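Local atomic coordinates of alpha-fucosidase GH29 (Fusarium graminearum, PDB entry 4PSR), a protein that hydrolyses alpha-L-fucosidic bonds, probably releasing alpha-1,6-linked fucose from the reducing-end N-acetylglucosamine of glycoprotein glycans. Residues Val90-Val95 / Leu149-Leu154; Leu198-Glu203 / Gly236-Pro241; Asn225-Ser228 / Glu234-Ser237; Trp379-Glu384 / Pro496-Glu501; Ile405-Asn410 / Val431-Ser436. All blocks are in the same frame, centred on the assembly; numbering follows the deposited sequence. Where two conformers were deposited one is given.

Contact 1 (Val90-Val95 / Leu149-Leu154)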
# COMPACT_ATOMS: atom_id res chain seq x y z
N VAL A 90 -10.84 2.69 -33.80
CA VAL A 90 -10.27 2.43 -32.49
C VAL A 90 -10.14 3.73 -31.73
O VAL A 90 -9.59 4.70 -32.22
CB VAL A 90 -8.89 1.74 -32.62
CG1 VAL A 90 -8.20 1.61 -31.26
CG2 VAL A 90 -9.05 0.37 -33.27
N GLN A 91 -10.66 3.75 -30.49
CA GLN A 91 -10.51 4.93 -29.62
C GLN A 91 -10.86 4.58 -28.19
O GLN A 91 -11.77 3.80 -27.94
CB GLN A 91 -11.42 6.08 -30.10
CG GLN A 91 -11.10 7.41 -29.48
CD GLN A 91 -11.96 8.55 -30.00
OE1 GLN A 91 -13.05 8.31 -30.53
NE2 GLN A 91 -11.48 9.77 -29.85
N PHE A 92 -10.16 5.18 -27.25
CA PHE A 92 -10.60 5.15 -25.85
C PHE A 92 -11.86 6.02 -25.78
O PHE A 92 -11.78 7.26 -25.88
CB PHE A 92 -9.51 5.70 -24.91
CG PHE A 92 -9.94 5.69 -23.47
CD1 PHE A 92 -10.16 4.50 -22.81
CD2 PHE A 92 -10.13 6.88 -22.78
CE1 PHE A 92 -10.58 4.48 -21.46
CE2 PHE A 92 -10.54 6.86 -21.45
CZ PHE A 92 -10.76 5.66 -20.80
N LYS A 93 -13.00 5.38 -25.62
CA LYS A 93 -14.30 6.07 -25.72
C LYS A 93 -15.38 5.29 -24.98
O LYS A 93 -16.32 4.76 -25.58
CB LYS A 93 -14.68 6.29 -27.19
CG LYS A 93 -15.87 7.23 -27.39
CD LYS A 93 -16.03 7.59 -28.85
CE LYS A 93 -17.29 8.38 -29.09
NZ LYS A 93 -17.42 8.74 -30.54
N PRO A 94 -15.24 5.17 -23.65
CA PRO A 94 -16.28 4.48 -22.88
C PRO A 94 -17.59 5.25 -23.01
O PRO A 94 -17.60 6.47 -23.03
CB PRO A 94 -15.76 4.53 -21.44
CG PRO A 94 -14.77 5.68 -21.42
CD PRO A 94 -14.15 5.65 -22.79
N VAL A 95 -18.67 4.49 -23.12
CA VAL A 95 -20.02 5.04 -23.24
C VAL A 95 -20.85 4.62 -22.03
O VAL A 95 -20.93 3.46 -21.70
CB VAL A 95 -20.65 4.50 -24.52
CG1 VAL A 95 -22.10 5.00 -24.67
CG2 VAL A 95 -19.83 4.94 -25.70
N LEU A 149 -16.20 12.92 -21.29
CA LEU A 149 -16.55 12.75 -19.87
C LEU A 149 -15.37 13.10 -19.00
O LEU A 149 -14.21 12.75 -19.32
CB LEU A 149 -16.93 11.30 -19.56
CG LEU A 149 -18.20 10.80 -20.24
CD1 LEU A 149 -18.33 9.32 -20.04
CD2 LEU A 149 -19.41 11.55 -19.71
N ASP A 150 -15.64 13.79 -17.91
CA ASP A 150 -14.65 14.05 -16.88
C ASP A 150 -14.63 12.80 -15.98
O ASP A 150 -15.39 12.70 -15.00
CB ASP A 150 -14.99 15.32 -16.11
CG ASP A 150 -13.93 15.69 -15.06
OD1 ASP A 150 -13.19 14.80 -14.64
OD2 ASP A 150 -13.91 16.87 -14.66
N LEU A 151 -13.82 11.81 -16.37
CA LEU A 151 -13.83 10.51 -15.70
C LEU A 151 -13.45 10.64 -14.25
O LEU A 151 -14.09 10.03 -13.39
CB LEU A 151 -12.92 9.51 -16.43
CG LEU A 151 -13.34 9.25 -17.88
CD1 LEU A 151 -12.26 8.39 -18.55
CD2 LEU A 151 -14.70 8.58 -17.96
N VAL A 152 -12.42 11.43 -13.96
CA VAL A 152 -11.96 11.58 -12.58
C VAL A 152 -13.06 12.19 -11.68
O VAL A 152 -13.26 11.73 -10.57
CB VAL A 152 -10.61 12.29 -12.55
CG1 VAL A 152 -10.27 12.78 -11.18
CG2 VAL A 152 -9.51 11.33 -13.07
N LYS A 153 -13.75 13.22 -12.17
CA LYS A 153 -14.81 13.83 -11.37
C LYS A 153 -15.99 12.87 -11.16
O LYS A 153 -16.52 12.80 -10.05
CB LYS A 153 -15.27 15.16 -11.98
CG LYS A 153 -16.15 16.01 -11.08
CD LYS A 153 -15.44 16.60 -9.85
CE LYS A 153 -16.32 17.66 -9.21
NZ LYS A 153 -15.88 18.12 -7.88
N LEU A 154 -16.35 12.11 -12.19
CA LEU A 154 -17.41 11.10 -12.10
C LEU A 154 -17.04 10.08 -11.00
O LEU A 154 -17.86 9.74 -10.13
CB LEU A 154 -17.49 10.36 -13.45
CG LEU A 154 -18.69 9.82 -14.22
CD1 LEU A 154 -19.98 10.55 -13.99
CD2 LEU A 154 -18.29 9.93 -15.69
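Phe92 and Leu151 meet head-on, an aromatic edge against a methyl group. Start at Phe92 CB, which is turned neither at nor from the 149-154 segment; CG stands opposite the backbone N (chi1 179°), and this throws the ring out along the line to the helix. The ring body then runs beside its own loop: Pro94 CD sits 3.8 Å above the plane of the Phe92 ring, over its centre. At the far end CE2 and CZ arrive together at the tip of Leu151, with CE2 to Leu151 CD1 at 3.7 Å and CZ to the same CD1 at 3.8 Å. The methyl lies near the ring plane, so it touches the edge. A looser contact flanks it, Leu149 CD1 to Pro94 O at 4.2 Å. Trp35 meets Phe92 edge-to-face and also touches Pro94. Leu151 opens helix 151-161 of the TIM barrel, whose N-cap is Asp150: its OD1 accepts from Lys153 N at 3.0 Å, while OD2 bonds His217 NE2. Asp150 thus spends its carboxylate on its own helix start and on His217; no hydrogen bond or charge crosses between the two segments, and the loop is held against this helix start by buried apolar packing.

Contact 2 (Leu198-Glu203 / Gly236-Pro241); sequences LPRDEE and GSFEGP
Arg200 reaches from the start of helix 200-218 to Phe238 and Pro241, in the long loop that follows barrel strand 222-225 of the TIM-barrel domain. The loop comes in past Gly236 and Ser237, whose OG is bonded to Gln181 NE2. Phe238 is the first to meet the arginine. Its ring and the guanidinium slide past each other in opposite directions, planes 46° apart, and each presents an edge: Phe238 CE2 lies 4.1 Å from Arg200 NH1. Glu239 contributes its backbone: a water donates to Glu239 O at 2.8 Å and accepts a weak bond from Arg200 NH1 at 3.1 Å. After Gly240 the chain delivers Pro241 to the flat side of the guanidinium. The arginine chain is extended until it bends at chi3 (-61°), which turns the flat group to the proline. In the conformer described, NH2 is also hydrogen-bonded to Asn177 OD1, which limits its turning. The walk stops at the Pro241 ring: CD stands 3.8 Å above the guanidinium plane of Arg200, offset toward the rim, and Pro241 CG is 3.8 Å from NH2 of Arg200.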
# COMPACT_ATOMS: atom_id res chain seq x y z
N LEU A 198 8.45 18.60 -24.09
CA LEU A 198 8.56 20.04 -23.89
C LEU A 198 9.88 20.34 -23.19
O LEU A 198 10.50 19.43 -22.63
CB LEU A 198 7.40 20.57 -23.03
CG LEU A 198 5.99 20.43 -23.62
CD1 LEU A 198 4.96 20.72 -22.55
CD2 LEU A 198 5.83 21.38 -24.79
N PRO A 199 10.30 21.61 -23.16
CA PRO A 199 11.49 21.93 -22.38
C PRO A 199 11.33 21.49 -20.93
O PRO A 199 10.22 21.53 -20.37
CB PRO A 199 11.57 23.45 -22.50
CG PRO A 199 10.94 23.74 -23.85
CD PRO A 199 9.78 22.77 -23.90
N ARG A 200 12.41 21.09 -20.26
CA ARG A 200 12.29 20.52 -18.90
C ARG A 200 11.71 21.51 -17.88
O ARG A 200 10.97 21.09 -17.00
CB ARG A 200 13.62 19.93 -18.38
CG ARG A 200 13.49 19.30 -16.98
CD ARG A 200 14.66 18.37 -16.62
NE ARG A 200 14.76 17.25 -17.55
CZ ARG A 200 14.27 16.03 -17.33
NH1 ARG A 200 14.39 15.09 -18.27
NH2 ARG A 200 13.68 15.73 -16.19
N ASP A 201 12.02 22.79 -17.99
CA ASP A 201 11.45 23.73 -17.03
C ASP A 201 9.93 23.77 -17.17
O ASP A 201 9.19 23.89 -16.16
CB ASP A 201 12.09 25.14 -17.11
CG ASP A 201 11.63 25.95 -18.32
OD1 ASP A 201 11.59 25.42 -19.44
OD2 ASP A 201 11.32 27.14 -18.13
N GLU A 202 9.45 23.61 -18.40
CA GLU A 202 8.02 23.60 -18.66
C GLU A 202 7.42 22.29 -18.16
O GLU A 202 6.31 22.30 -17.62
CB GLU A 202 7.74 23.76 -20.14
CG GLU A 202 8.09 25.16 -20.63
CD GLU A 202 7.86 25.36 -22.12
OE1 GLU A 202 7.04 24.61 -22.71
OE2 GLU A 202 8.51 26.29 -22.66
N GLU A 203 8.14 21.18 -18.31
CA GLU A 203 7.64 19.87 -17.85
C GLU A 203 7.57 19.87 -16.33
O GLU A 203 6.60 19.34 -15.77
CB GLU A 203 8.53 18.70 -18.32
CG GLU A 203 8.52 18.46 -19.83
CD GLU A 203 7.30 17.78 -20.38
OE1 GLU A 203 6.35 17.51 -19.59
OE2 GLU A 203 7.26 17.51 -21.61
N GLY A 236 15.83 3.53 -16.69
CA GLY A 236 16.33 2.72 -17.79
C GLY A 236 17.45 3.42 -18.52
O GLY A 236 18.33 4.03 -17.88
N SER A 237 17.41 3.39 -19.84
CA SER A 237 18.49 3.91 -20.66
C SER A 237 18.36 5.39 -21.01
O SER A 237 19.25 5.96 -21.62
CB SER A 237 18.61 3.09 -21.94
OG SER A 237 17.51 3.30 -22.83
N PHE A 238 17.25 6.02 -20.64
CA PHE A 238 17.06 7.44 -20.97
C PHE A 238 18.11 8.25 -20.23
O PHE A 238 18.36 8.02 -19.05
CB PHE A 238 15.65 7.86 -20.55
CG PHE A 238 15.28 9.28 -20.92
CD1 PHE A 238 14.93 9.60 -22.21
CD2 PHE A 238 15.22 10.26 -19.96
CE1 PHE A 238 14.55 10.91 -22.52
CE2 PHE A 238 14.84 11.56 -20.28
CZ PHE A 238 14.51 11.86 -21.56
N GLU A 239 18.70 9.21 -20.93
CA GLU A 239 19.68 10.09 -20.32
C GLU A 239 18.93 11.23 -19.65
O GLU A 239 18.28 12.03 -20.32
CB GLU A 239 20.65 10.66 -21.36
CG GLU A 239 21.51 9.62 -22.08
CD GLU A 239 22.47 10.25 -23.12
OE1 GLU A 239 22.37 11.47 -23.40
OE2 GLU A 239 23.33 9.51 -23.63
N GLY A 240 19.01 11.28 -18.33
CA GLY A 240 18.25 12.24 -17.56
C GLY A 240 18.31 11.90 -16.08
O GLY A 240 18.78 10.82 -15.70
N PRO A 241 17.84 12.83 -15.24
CA PRO A 241 17.95 12.70 -13.79
C PRO A 241 16.91 11.77 -13.15
O PRO A 241 17.07 11.47 -11.97
CB PRO A 241 17.74 14.13 -13.29
CG PRO A 241 16.89 14.76 -14.30
CD PRO A 241 17.28 14.14 -15.63
O HOH W 1 16.97 14.46 -19.93

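Contact 3 (Asn225-Ser228 / Glu234-Ser237); sequences NDFS and ECGS. With FUL (beta-L-fucopyranose), chain M.
Phe227 points its ring at the backbone of Glu234 and the sulfur of Cys235, two parts of one loop leaving barrel strand 222-225. Its chi1 of 80° is the less usual choice, with CG tucked between the backbone N and the carbonyl carbon; this swings the ring off its own chain and across to the 234-237 segment. CE1 does most of the touching, 3.4 Å from Glu234 O and 4.1 Å from Cys235 SG. Both come at the ring obliquely, and the sulfur lies 5.3 Å from the Phe227 centroid, a Cys sulfur-aromatic contact. Cys235 holds SG on the side away from its carbonyl carbon (chi1 -73°), where it also meets Ser228 OG at 3.6 Å and closes the disulfide to Cys242. Of the Glu234 side chain, CB is what comes near the ring, at CD1; the chain bends at chi2 and its carboxylate plane stands nearly upright to the phenyl, 83° apart. Phe227 also borders the sugar site, CD2 being 3.7 Å from O1 of the bound fucose. Asp226 receives that same O1 on OD1 at 2.7 Å. OD1 also takes Phe227 N and a salt bridge from Lys272, while OD2 is bonded to His171. The chemistry thus divides: a densely bonded carboxylate faces fucose, and next to it the Phe227 ring touches the sugar through one carbon and the disulfide loop through another, with no hydrogen bond between the two segments.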
# COMPACT_ATOMS: atom_id res chain seq x y z
N ASN A 225 1.67 8.93 -5.51
CA ASN A 225 2.65 9.29 -6.54
C ASN A 225 3.51 8.12 -6.94
O ASN A 225 3.94 7.34 -6.08
CB ASN A 225 3.60 10.40 -6.06
CG ASN A 225 2.91 11.70 -5.86
OD1 ASN A 225 2.86 12.54 -6.80
ND2 ASN A 225 2.42 11.94 -4.65
N ASP A 226 3.82 8.03 -8.23
CA ASP A 226 4.76 7.04 -8.72
C ASP A 226 6.19 7.60 -8.73
O ASP A 226 6.41 8.74 -8.36
CB ASP A 226 4.35 6.55 -10.12
CG ASP A 226 4.71 5.11 -10.39
OD1 ASP A 226 5.55 4.56 -9.62
OD2 ASP A 226 4.18 4.52 -11.33
N PHE A 227 7.12 6.76 -9.16
CA PHE A 227 8.56 7.02 -9.12
C PHE A 227 8.98 8.12 -10.09
O PHE A 227 8.16 8.68 -10.82
CB PHE A 227 9.34 5.73 -9.42
CG PHE A 227 9.44 5.38 -10.87
CD1 PHE A 227 10.62 5.57 -11.56
CD2 PHE A 227 8.36 4.86 -11.57
CE1 PHE A 227 10.73 5.26 -12.92
CE2 PHE A 227 8.47 4.54 -12.93
CZ PHE A 227 9.67 4.74 -13.60
N SER A 228 10.28 8.41 -10.11
CA SER A 228 10.90 9.49 -10.91
C SER A 228 10.63 10.86 -10.28
O SER A 228 10.74 11.89 -10.96
CB SER A 228 10.51 9.45 -12.38
OG SER A 228 11.41 10.29 -13.12
N GLU A 234 16.68 4.81 -12.11
CA GLU A 234 15.46 4.00 -12.22
C GLU A 234 14.69 4.23 -13.53
O GLU A 234 13.60 3.71 -13.72
CB GLU A 234 14.55 4.27 -11.03
CG GLU A 234 15.18 3.92 -9.70
CD GLU A 234 15.49 2.45 -9.59
OE1 GLU A 234 14.64 1.63 -9.99
OE2 GLU A 234 16.59 2.10 -9.11
N CYS A 235 15.28 5.00 -14.43
CA CYS A 235 14.64 5.39 -15.69
C CYS A 235 15.32 4.74 -16.92
O CYS A 235 15.38 5.29 -18.03
CB CYS A 235 14.60 6.92 -15.81
SG CYS A 235 13.40 7.73 -14.75
N GLY A 236 15.83 3.53 -16.69
CA GLY A 236 16.33 2.72 -17.79
C GLY A 236 17.45 3.42 -18.52
O GLY A 236 18.33 4.03 -17.88
N SER A 237 17.41 3.39 -19.84
CA SER A 237 18.49 3.91 -20.66
C SER A 237 18.36 5.39 -21.01
O SER A 237 19.25 5.96 -21.62
CB SER A 237 18.61 3.09 -21.94
OG SER A 237 17.51 3.30 -22.83
C1 FUL M . 4.83 1.29 -11.37
C2 FUL M . 4.30 1.73 -12.73
O2 FUL M . 5.35 1.86 -13.70
C3 FUL M . 3.32 0.67 -13.15
O3 FUL M . 2.85 0.97 -14.44
C4 FUL M . 2.20 0.66 -12.14
O4 FUL M . 1.52 1.91 -12.18
C5 FUL M . 2.78 0.40 -10.75
C6 FUL M . 1.74 0.46 -9.66
O5 FUL M . 3.80 1.34 -10.41
O1 FUL M . 5.82 2.20 -10.97

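Contact 4 (Trp379-Glu384 / Pro496-Glu501)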
# COMPACT_ATOMS: atom_id res chain seq x y z
N TRP A 379 1.06 -5.52 16.23
CA TRP A 379 1.68 -5.92 17.49
C TRP A 379 3.19 -5.63 17.35
O TRP A 379 3.56 -4.89 16.46
CB TRP A 379 1.42 -7.40 17.74
CG TRP A 379 1.60 -7.85 19.16
CD1 TRP A 379 1.46 -7.10 20.29
CD2 TRP A 379 1.92 -9.18 19.59
NE1 TRP A 379 1.67 -7.89 21.41
CE2 TRP A 379 1.98 -9.16 21.00
CE3 TRP A 379 2.20 -10.37 18.92
CZ2 TRP A 379 2.27 -10.29 21.75
CZ3 TRP A 379 2.47 -11.51 19.67
CH2 TRP A 379 2.51 -11.45 21.08
N ASP A 380 4.06 -6.19 18.19
CA ASP A 380 5.50 -6.02 17.96
C ASP A 380 6.09 -7.16 17.15
O ASP A 380 7.23 -7.09 16.75
CB ASP A 380 6.30 -5.80 19.24
CG ASP A 380 5.96 -4.47 19.93
OD1 ASP A 380 5.83 -3.41 19.26
OD2 ASP A 380 5.78 -4.49 21.16
N ILE A 381 5.30 -8.21 16.94
CA ILE A 381 5.69 -9.35 16.12
C ILE A 381 4.55 -9.57 15.13
O ILE A 381 3.39 -9.58 15.55
CB ILE A 381 5.89 -10.61 17.00
CG1 ILE A 381 7.07 -10.39 17.97
CG2 ILE A 381 6.12 -11.85 16.13
CD1 ILE A 381 7.14 -11.43 19.08
N TYR A 382 4.83 -9.66 13.84
CA TYR A 382 3.72 -9.64 12.85
C TYR A 382 2.99 -10.97 12.72
O TYR A 382 1.82 -11.00 12.36
CB TYR A 382 4.16 -9.16 11.47
CG TYR A 382 5.04 -10.11 10.73
CD1 TYR A 382 4.50 -11.14 9.99
CD2 TYR A 382 6.41 -9.96 10.78
CE1 TYR A 382 5.34 -12.03 9.31
CE2 TYR A 382 7.24 -10.82 10.13
CZ TYR A 382 6.71 -11.83 9.40
OH TYR A 382 7.56 -12.68 8.74
N GLY A 383 3.68 -12.07 12.98
CA GLY A 383 3.12 -13.38 12.68
C GLY A 383 4.09 -14.51 12.94
O GLY A 383 5.23 -14.30 13.38
N GLU A 384 3.62 -15.71 12.63
CA GLU A 384 4.40 -16.95 12.75
C GLU A 384 4.03 -17.92 11.65
O GLU A 384 2.91 -17.90 11.16
CB GLU A 384 4.11 -17.66 14.08
CG GLU A 384 4.24 -16.80 15.30
CD GLU A 384 3.82 -17.50 16.61
OE1 GLU A 384 3.51 -18.72 16.61
OE2 GLU A 384 3.82 -16.80 17.63
N PRO A 496 0.89 -9.10 27.23
CA PRO A 496 2.27 -9.35 27.67
C PRO A 496 3.30 -9.09 26.56
O PRO A 496 2.98 -9.24 25.37
CB PRO A 496 2.27 -10.85 28.01
CG PRO A 496 0.87 -11.19 28.25
CD PRO A 496 0.03 -10.28 27.42
N VAL A 497 4.51 -8.71 26.96
CA VAL A 497 5.60 -8.46 26.02
C VAL A 497 6.41 -9.73 25.80
O VAL A 497 7.13 -10.19 26.70
CB VAL A 497 6.51 -7.34 26.50
CG1 VAL A 497 7.63 -7.06 25.48
CG2 VAL A 497 5.68 -6.08 26.73
N PRO A 498 6.30 -10.32 24.61
CA PRO A 498 7.03 -11.57 24.39
C PRO A 498 8.54 -11.37 24.26
O PRO A 498 9.04 -10.30 23.84
CB PRO A 498 6.43 -12.07 23.08
CG PRO A 498 6.05 -10.80 22.35
CD PRO A 498 5.58 -9.88 23.40
N GLN A 499 9.28 -12.41 24.62
CA GLN A 499 10.69 -12.47 24.36
C GLN A 499 10.94 -13.27 23.07
O GLN A 499 10.70 -14.46 23.02
CB GLN A 499 11.42 -13.14 25.53
CG GLN A 499 12.92 -13.02 25.45
CD GLN A 499 13.41 -11.59 25.63
OE1 GLN A 499 12.78 -10.80 26.34
NE2 GLN A 499 14.50 -11.25 24.99
N PRO A 500 11.43 -12.62 22.00
CA PRO A 500 11.70 -13.37 20.77
C PRO A 500 12.75 -14.45 20.98
O PRO A 500 13.64 -14.27 21.83
CB PRO A 500 12.24 -12.29 19.82
CG PRO A 500 11.66 -11.02 20.33
CD PRO A 500 11.67 -11.18 21.84
N GLU A 501 12.69 -15.53 20.20
CA GLU A 501 13.69 -16.59 20.29
C GLU A 501 15.08 -16.04 20.06
O GLU A 501 16.01 -16.34 20.80
CB GLU A 501 13.42 -17.73 19.29
CG GLU A 501 14.41 -18.90 19.50
CD GLU A 501 14.34 -19.97 18.43
OE1 GLU A 501 13.62 -19.78 17.43
OE2 GLU A 501 15.02 -21.00 18.60
O HOH W 2 2.82 -6.76 23.83
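Pro498 packs into the angle between Trp379 and Ile381, and these three side chains make the first shell. The indole and the proline come from opposite directions: Trp379 CZ2 lies 3.7 Å from Pro498 CD, and CH2 is 3.8 Å from Pro498 CG. The approach is oblique to the indole. Ile381 slides past the proline with its tip, CD1 reaching to 3.5 Å of Pro498 CG; a chi2 of 167° keeps the branch extended, so CD1 gets that far. At the benzo edge of Trp379, CZ2 also has Pro496 O at 3.8 Å, close to the ring plane. A water bridges the indole N-H and the same carbonyl: it accepts from Trp379 NE1 at 2.9 Å and lies 2.9 Å from Pro496 O, to which it can donate. That gives the buried N-H a partner.

In the next shell, Trp379 is backed edge-to-face by Phe407 and touched by Leu434 and Ile495. Beyond Ile381 the backbone joins strand 383-384, with Tyr382 bonded to Phe407 and Glu384 to Ile405. Ala518 of strand 516-519 also touches Pro498, Val497 touches Ala505 and Phe507, and Gln499 NE2 reaches Arg543 O and Ser545 OG. Pro496, Pro498 and Pro500 all have backbone angles near polyproline II. The arrangement is consistent with a proline-rich linker between the six-stranded sheet and the last beta region: it leaves strand 485-491, leans on aromatic and aliphatic residues beside that sheet, and enters strand 504-507.

Contact 5 (Ile405-Asn410 / Val431-Ser436)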
# COMPACT_ATOMS: atom_id res chain seq x y z
N ILE A 405 -0.02 -17.87 11.25
CA ILE A 405 -0.83 -16.86 11.93
C ILE A 405 -0.27 -15.46 11.73
O ILE A 405 0.94 -15.25 11.57
CB ILE A 405 -1.01 -17.15 13.44
CG1 ILE A 405 0.34 -17.31 14.14
CG2 ILE A 405 -1.89 -18.39 13.63
CD1 ILE A 405 0.25 -17.53 15.64
N ARG A 406 -1.19 -14.49 11.74
CA ARG A 406 -0.86 -13.06 11.67
C ARG A 406 -1.54 -12.37 12.86
O ARG A 406 -2.69 -12.67 13.21
CB ARG A 406 -1.32 -12.44 10.36
CG ARG A 406 -0.59 -13.01 9.13
CD ARG A 406 0.89 -12.69 9.16
NE ARG A 406 1.62 -13.15 7.98
CZ ARG A 406 2.14 -14.36 7.85
NH1 ARG A 406 2.02 -15.28 8.79
NH2 ARG A 406 2.80 -14.66 6.73
N PHE A 407 -0.83 -11.44 13.48
CA PHE A 407 -1.31 -10.76 14.68
C PHE A 407 -1.77 -9.34 14.37
O PHE A 407 -1.16 -8.63 13.54
CB PHE A 407 -0.16 -10.65 15.68
CG PHE A 407 0.39 -11.98 16.16
CD1 PHE A 407 -0.40 -12.84 16.94
CD2 PHE A 407 1.68 -12.32 15.88
CE1 PHE A 407 0.14 -14.04 17.40
CE2 PHE A 407 2.22 -13.53 16.34
CZ PHE A 407 1.44 -14.38 17.11
N THR A 408 -2.80 -8.88 15.07
CA THR A 408 -3.15 -7.47 15.12
C THR A 408 -3.63 -7.22 16.56
O THR A 408 -3.93 -8.18 17.28
CB THR A 408 -4.27 -7.09 14.14
OG1 THR A 408 -5.37 -8.00 14.32
CG2 THR A 408 -3.81 -7.12 12.68
N ARG A 409 -3.70 -5.96 16.99
CA ARG A 409 -4.16 -5.69 18.36
C ARG A 409 -5.02 -4.45 18.41
O ARG A 409 -5.03 -3.65 17.47
CB ARG A 409 -2.99 -5.66 19.35
CG ARG A 409 -1.82 -4.78 18.99
CD ARG A 409 -2.02 -3.42 19.53
NE ARG A 409 -0.97 -2.47 19.16
CZ ARG A 409 -1.03 -1.19 19.48
NH1 ARG A 409 -2.08 -0.75 20.16
NH2 ARG A 409 -0.08 -0.34 19.12
N ASN A 410 -5.81 -4.30 19.47
CA ASN A 410 -6.67 -3.12 19.57
C ASN A 410 -5.90 -1.89 20.06
O ASN A 410 -4.78 -1.99 20.54
CB ASN A 410 -7.93 -3.41 20.41
CG ASN A 410 -7.63 -3.65 21.88
OD1 ASN A 410 -6.49 -3.72 22.31
ND2 ASN A 410 -8.72 -3.82 22.66
N VAL A 431 0.49 -20.81 19.42
CA VAL A 431 1.07 -19.47 19.31
C VAL A 431 2.42 -19.47 20.00
O VAL A 431 2.50 -19.36 21.23
CB VAL A 431 0.12 -18.40 19.91
CG1 VAL A 431 0.65 -17.00 19.63
CG2 VAL A 431 -1.31 -18.58 19.38
N LYS A 432 3.50 -19.58 19.22
CA LYS A 432 4.82 -19.68 19.81
C LYS A 432 5.19 -18.50 20.68
O LYS A 432 5.87 -18.64 21.71
CB LYS A 432 5.88 -19.88 18.74
CG LYS A 432 5.73 -21.19 18.00
CD LYS A 432 6.82 -21.33 16.91
CE LYS A 432 6.88 -22.74 16.34
NZ LYS A 432 7.30 -23.73 17.37
N ASN A 433 4.79 -17.30 20.27
CA ASN A 433 5.17 -16.11 20.99
C ASN A 433 4.40 -15.85 22.27
O ASN A 433 4.61 -14.83 22.92
CB ASN A 433 5.17 -14.88 20.06
CG ASN A 433 6.35 -14.88 19.13
OD1 ASN A 433 7.48 -14.67 19.55
ND2 ASN A 433 6.10 -15.19 17.87
N LEU A 434 3.52 -16.79 22.65
CA LEU A 434 2.86 -16.73 23.95
C LEU A 434 3.16 -17.99 24.78
O LEU A 434 2.48 -18.23 25.79
CB LEU A 434 1.35 -16.53 23.78
CG LEU A 434 0.92 -15.17 23.17
CD1 LEU A 434 -0.58 -15.20 22.92
CD2 LEU A 434 1.31 -14.01 24.06
N GLY A 435 4.16 -18.76 24.35
CA GLY A 435 4.62 -19.93 25.11
C GLY A 435 5.51 -19.52 26.27
O GLY A 435 5.79 -18.35 26.46
N SER A 436 5.96 -20.51 27.05
CA SER A 436 6.79 -20.20 28.21
C SER A 436 8.19 -19.78 27.79
O SER A 436 8.83 -18.97 28.47
CB SER A 436 6.85 -21.39 29.18
OG SER A 436 5.58 -21.60 29.78
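Val431 turns one methyl to the rim of Phe407 and shares it with Ile405. The aromatic contact is edge-on: Val431 CG1 sits in the plane of the Phe407 ring, 3.7 Å from CZ and 3.7 Å from CE1, so the two edge carbons straddle it, while the side chains run obliquely past one another. Ile405 instead crosses Val431 at about a right angle. Its CD1 lies 4.0 Å from CG1 and 4.2 Å from CG2 of Val431; in the conformer described, a chi1 of 55° puts CG1 of Ile405 between its backbone N and carbonyl carbon. Ile405 and Phe407 lie on one side of strand 405-409, the side that faces the 431-436 turn. Asn433 makes a looser contact, ND2 being 4.5 Å from Phe407 CE2 and oblique to the ring. That amide is held by Glu384, which takes Asn433 ND2 on OE2 and Lys432 N on OE1 and so pins the short 3-10 segment 432-433 to the neighbouring strand. Val418 touches both Ile405 and Phe407. On the other side of the strand, Arg406 bends back, its NH1 giving a bond of 3.0 Å to Ile405 O from above the carbonyl plane, and its NE forms a salt bridge to Asp331 of barrel helix 322-334. The contact therefore works by apolar burial between the two segments, and its polar fastening includes the Glu384 carboxylate of the adjoining strand.

In the fold
Contacts 1, 2 and 3 belong to the TIM barrel and its loops, while contacts 4 and 5 lie beyond the chain's centre in the beta-rich part that follows. Contact 1 closes before the others open, its centre about 29 Å from that of contact 2. Contacts 2 and 3, centres about 11 Å apart, share Gly236 and Ser237: one loop after strand 222-225 reaches from the fucose site out to the surface at helix 200-218. Contact 5 is nested within the span closed by contact 4; their centres are about 6 Å apart, and strands 383-384 and 405-409 are neighbours in one sheet. Some 37 Å separates the centres of contacts 3 and 4, so the sugar site stands well apart from the packing of contacts 4 and 5.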